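Local coordinates for LPXTG cell wall surface protein (Streptococcus gordonii, PDB 4IGB) that is anchored to the streptococcal cell wall and probably acts as an adhesin, the part here being its N-terminal region with the N1 and N2 domains, at residues Thr95-Val100 against Val105-Asn110; Phe271-Ser274 against Ser280-Phe283. One frame throughout, in Å; residues are numbered along the deposited sequence.

Contact 1: Thr95-Val100 against Val105-Asn110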
loop_
_atom_site.group_PDB
_atom_site.type_symbol
_atom_site.label_atom_id
_atom_site.label_comp_id
_atom_site.label_asym_id
_atom_site.label_seq_id
_atom_site.Cartn_x
_atom_site.Cartn_y
_atom_site.Cartn_z
ATOM N N THR B 95 11.269 10.370 0.647
ATOM C CA THR B 95 10.539 11.630 0.710
ATOM C C THR B 95 9.867 12.004 -0.620
ATOM O O THR B 95 10.489 11.951 -1.676
ATOM C CB THR B 95 11.466 12.802 1.137
ATOM O OG1 THR B 95 12.072 12.507 2.399
ATOM C CG2 THR B 95 10.665 14.094 1.271
ATOM N N ASN B 96 8.611 12.432 -0.547
ATOM C CA ASN B 96 7.861 12.842 -1.726
ATOM C C ASN B 96 7.818 11.743 -2.781
ATOM O O ASN B 96 8.397 11.882 -3.857
ATOM C CB ASN B 96 8.443 14.124 -2.331
ATOM C CG ASN B 96 7.545 14.708 -3.388
ATOM O OD1 ASN B 96 6.375 14.329 -3.487
ATOM N ND2 ASN B 96 8.078 15.626 -4.192
ATOM N N ILE B 97 7.126 10.658 -2.454
ATOM C CA ILE B 97 7.051 9.487 -3.311
ATOM C C ILE B 97 5.882 9.631 -4.260
ATOM O O ILE B 97 5.670 8.787 -5.131
ATOM C CB ILE B 97 6.858 8.196 -2.482
ATOM C CG1 ILE B 97 5.465 8.155 -1.852
ATOM C CG2 ILE B 97 7.955 8.059 -1.415
ATOM C CD1 ILE B 97 5.284 6.979 -0.888
ATOM N N GLY B 98 5.114 10.700 -4.068
ATOM C CA GLY B 98 3.990 10.985 -4.934
ATOM C C GLY B 98 3.104 12.045 -4.315
ATOM O O GLY B 98 3.271 12.406 -3.146
ATOM N N THR B 99 2.170 12.557 -5.108
ATOM C CA THR B 99 1.153 13.469 -4.612
ATOM C C THR B 99 -0.213 12.819 -4.737
ATOM O O THR B 99 -0.594 12.349 -5.816
ATOM C CB THR B 99 1.169 14.775 -5.390
ATOM O OG1 THR B 99 2.484 15.336 -5.320
ATOM C CG2 THR B 99 0.146 15.768 -4.813
ATOM N N VAL B 100 -0.946 12.779 -3.631
ATOM C CA VAL B 100 -2.228 12.091 -3.588
ATOM C C VAL B 100 -3.263 12.977 -2.891
ATOM O O VAL B 100 -3.035 13.442 -1.767
ATOM C CB VAL B 100 -2.118 10.763 -2.809
ATOM C CG1 VAL B 100 -3.460 10.086 -2.726
ATOM C CG2 VAL B 100 -1.081 9.832 -3.438
ATOM N N VAL B 105 3.063 12.618 -0.206
ATOM C CA VAL B 105 3.157 11.374 0.545
ATOM C C VAL B 105 4.616 10.977 0.702
ATOM O O VAL B 105 5.404 11.086 -0.243
ATOM C CB VAL B 105 2.383 10.227 -0.154
ATOM C CG1 VAL B 105 2.507 8.917 0.635
ATOM C CG2 VAL B 105 0.918 10.606 -0.326
ATOM N N ASP B 106 4.971 10.548 1.909
ATOM C CA ASP B 106 6.290 9.974 2.189
ATOM C C ASP B 106 6.187 8.498 2.549
ATOM O O ASP B 106 5.146 8.042 3.017
ATOM C CB ASP B 106 6.988 10.704 3.343
ATOM C CG ASP B 106 7.109 12.194 3.107
ATOM O OD1 ASP B 106 7.380 12.612 1.965
ATOM O OD2 ASP B 106 6.907 12.953 4.074
ATOM N N ALA B 107 7.272 7.759 2.336
ATOM C CA ALA B 107 7.338 6.376 2.777
ATOM C C ALA B 107 8.403 6.203 3.850
ATOM O O ALA B 107 9.450 6.853 3.826
ATOM C CB ALA B 107 7.627 5.449 1.615
ATOM N N TYR B 108 8.126 5.310 4.785
ATOM C CA TYR B 108 9.111 4.928 5.782
ATOM C C TYR B 108 9.287 3.427 5.681
ATOM O O TYR B 108 8.312 2.692 5.565
ATOM C CB TYR B 108 8.651 5.355 7.180
ATOM C CG TYR B 108 8.551 6.854 7.289
ATOM C CD1 TYR B 108 9.600 7.598 7.811
ATOM C CD2 TYR B 108 7.436 7.529 6.817
ATOM C CE1 TYR B 108 9.533 8.970 7.896
ATOM C CE2 TYR B 108 7.356 8.919 6.900
ATOM C CZ TYR B 108 8.412 9.625 7.434
ATOM O OH TYR B 108 8.360 10.988 7.513
ATOM N N LEU B 109 10.535 2.982 5.694
ATOM C CA LEU B 109 10.835 1.566 5.611
ATOM C C LEU B 109 11.792 1.225 6.747
ATOM O O LEU B 109 12.961 1.603 6.731
ATOM C CB LEU B 109 11.461 1.221 4.254
ATOM C CG LEU B 109 11.517 -0.265 3.914
ATOM C CD1 LEU B 109 10.112 -0.790 3.795
ATOM C CD2 LEU B 109 12.302 -0.508 2.618
ATOM N N ASN B 110 11.275 0.526 7.747
ATOM C CA ASN B 110 12.083 0.159 8.895
ATOM C C ASN B 110 12.373 -1.337 8.946
ATOM O O ASN B 110 11.456 -2.174 8.916
ATOM C CB ASN B 110 11.427 0.641 10.196
ATOM C CG ASN B 110 12.393 0.606 11.366
ATOM O OD1 ASN B 110 13.343 1.386 11.418
ATOM N ND2 ASN B 110 12.185 -0.323 12.286
#
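I97 lays its long branch across V105 and A107, and the terminal CD1 rests 3.7 Å from V105 CG1 and 3.8 Å from A107 CB. The branch gets there because CG1 sits between the backbone N and carbonyl carbon of I97 (chi1 70°), with CD1 extended beyond it, while CG2 lies against the backbone N of A107. V105 divides its own two methyls between partners: CG1 receives the isoleucine, and CG2 lies 3.8 Å from V100 CG2. Beta-branched residues suit this place, since each offers two apolar branches close to an extended backbone; the small A107 lets the isoleucine tip settle close to the strand. I180 of strand 170-182, next in the sheet, touches both I97 and V105 and extends the apolar patch. The two segments belong to an antiparallel beta hairpin of the N1 domain, formed by strands 84-100 and 103-118, but here they diverge strongly, with directions 120° apart. Two backbone bonds hold them near the turn, I97 N to V105 O at 2.8 Å and V105 N to G98 O at 3.0 Å. The first strand leaves extended geometry at N96, whose positive phi of 56° asparagine tolerates well, and G98 adopts a phi/psi combination readily open to glycine. At this bend N96 N donates to a side chain: D106 OD1 accepts it at 2.8 Å in a nearly straight bond, met almost along the carboxylate C-O axis. T95 lies alongside D106, its CG2 3.7 Å from OD1. The same OD1 also accepts Q104 NE2, and K93 makes a long, weak ion pair with OD2, so an aspartate that is buried has two hydrogen-bond donors and a positive charge nearby, which would probably favour its ionised form.

Contact 2: Phe271-Ser274 against Ser280-Phe283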
loop_
_atom_site.group_PDB
_atom_site.type_symbol
_atom_site.label_atom_id
_atom_site.label_comp_id
_atom_site.label_asym_id
_atom_site.label_seq_id
_atom_site.Cartn_x
_atom_site.Cartn_y
_atom_site.Cartn_z
ATOM N N PHE B 271 5.702 -6.652 7.176
ATOM C CA PHE B 271 5.928 -7.854 6.379
ATOM C C PHE B 271 7.291 -8.429 6.680
ATOM O O PHE B 271 8.054 -7.888 7.479
ATOM C CB PHE B 271 5.805 -7.559 4.876
ATOM C CG PHE B 271 6.887 -6.641 4.340
ATOM C CD1 PHE B 271 6.787 -5.267 4.491
ATOM C CD2 PHE B 271 8.005 -7.159 3.688
ATOM C CE1 PHE B 271 7.782 -4.419 3.992
ATOM C CE2 PHE B 271 8.996 -6.320 3.185
ATOM C CZ PHE B 271 8.884 -4.951 3.335
ATOM N N GLY B 272 7.596 -9.547 6.041
ATOM C CA GLY B 272 8.871 -10.191 6.236
ATOM C C GLY B 272 9.216 -10.910 4.950
ATOM O O GLY B 272 8.366 -11.082 4.075
ATOM N N TYR B 273 10.472 -11.303 4.827
ATOM C CA TYR B 273 10.936 -12.046 3.673
ATOM C C TYR B 273 12.038 -12.949 4.154
ATOM O O TYR B 273 12.913 -12.510 4.907
ATOM C CB TYR B 273 11.501 -11.097 2.620
ATOM C CG TYR B 273 12.110 -11.801 1.413
ATOM C CD1 TYR B 273 11.309 -12.251 0.367
ATOM C CD2 TYR B 273 13.486 -12.003 1.319
ATOM C CE1 TYR B 273 11.859 -12.897 -0.739
ATOM C CE2 TYR B 273 14.048 -12.639 0.211
ATOM C CZ TYR B 273 13.228 -13.090 -0.808
ATOM O OH TYR B 273 13.778 -13.716 -1.905
ATOM N N SER B 274 12.011 -14.209 3.743
ATOM C CA SER B 274 13.153 -15.074 4.026
ATOM C C SER B 274 13.655 -15.727 2.746
ATOM O O SER B 274 12.870 -16.032 1.842
ATOM C CB SER B 274 12.852 -16.102 5.124
ATOM O OG SER B 274 11.890 -17.053 4.716
ATOM N N SER B 280 16.547 -13.324 -3.928
ATOM C CA SER B 280 16.040 -12.048 -3.476
ATOM C C SER B 280 14.733 -11.774 -4.191
ATOM O O SER B 280 14.400 -12.443 -5.181
ATOM C CB SER B 280 17.051 -10.940 -3.761
ATOM O OG SER B 280 17.195 -10.740 -5.153
ATOM N N ALA B 281 13.989 -10.805 -3.673
ATOM C CA ALA B 281 12.740 -10.399 -4.289
ATOM C C ALA B 281 12.664 -8.882 -4.353
ATOM O O ALA B 281 13.336 -8.174 -3.595
ATOM C CB ALA B 281 11.543 -10.960 -3.511
ATOM N N VAL B 282 11.827 -8.390 -5.252
ATOM C CA VAL B 282 11.767 -6.970 -5.541
ATOM C C VAL B 282 10.387 -6.470 -5.155
ATOM O O VAL B 282 9.378 -7.126 -5.438
ATOM C CB VAL B 282 12.039 -6.701 -7.047
ATOM C CG1 VAL B 282 11.957 -5.222 -7.355
ATOM C CG2 VAL B 282 13.398 -7.240 -7.442
ATOM N N PHE B 283 10.343 -5.308 -4.516
ATOM C CA PHE B 283 9.094 -4.770 -4.007
ATOM C C PHE B 283 8.918 -3.305 -4.347
ATOM O O PHE B 283 9.874 -2.527 -4.314
ATOM C CB PHE B 283 9.045 -4.883 -2.485
ATOM C CG PHE B 283 9.272 -6.269 -1.973
ATOM C CD1 PHE B 283 8.206 -7.130 -1.779
ATOM C CD2 PHE B 283 10.550 -6.704 -1.670
ATOM C CE1 PHE B 283 8.412 -8.419 -1.300
ATOM C CE2 PHE B 283 10.773 -7.977 -1.188
ATOM C CZ PHE B 283 9.699 -8.843 -0.999
#
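Y273 and A281 face each other across two antiparallel-running strands whose axes stay 8.4 Å apart, with directions 150° from each other and no hydrogen bond between them, so side chains alone fill the gap. The tyrosine ring reaches over from its strand, CG anti to the backbone N (chi1 176°), and brings CE1 within 3.4 Å of A281 CB. Alanine suits this spot: its single methyl meets the broad ring at close range. The spacing is that of a beta sandwich, strand 268-274 belonging to one antiparallel sheet of the N1 domain and strand 280-287 to the other. Farther along the ring, Y273 OH passes over the backbone of S280, 3.1 Å from S280 C, without bonding to it; the hydroxyl instead hydrogen-bonds E209, while S280 OG finds E151 on strand 149-153. F283 presents its edge to the tyrosine, CZ lying 4.0 Å from Y273 CD1. Its ring also neighbours that of F271 obliquely, with centroids 5.8 Å apart and planes inclined at 42°. Flat phenylalanine rings fill this interior without polar groups to satisfy, and I152 of strand 149-153 touches F271, Y273 and F283 alike.

In the fold
From the N terminus, the chain first meets contact 1, which closes the short turn between strands 84-100 and 103-118 and stays within one sheet. Contact 2 comes much later, closing the connection 275-279 by which the chain leaves that same sheet and enters the facing one. The two loops follow in series, neither enclosing nor crossing the other, and the centres of the two contacts lie about 19 Å apart. Strand 170-182 stands between them: V176 and A178 meet both L109 and F271. Contact 1 thus joins neighbours in a sheet, contact 2 the layers of the sandwich; the side chain of A281 in contact 2 is about 10 Å from a sodium ion bound by D198, D200 and T248.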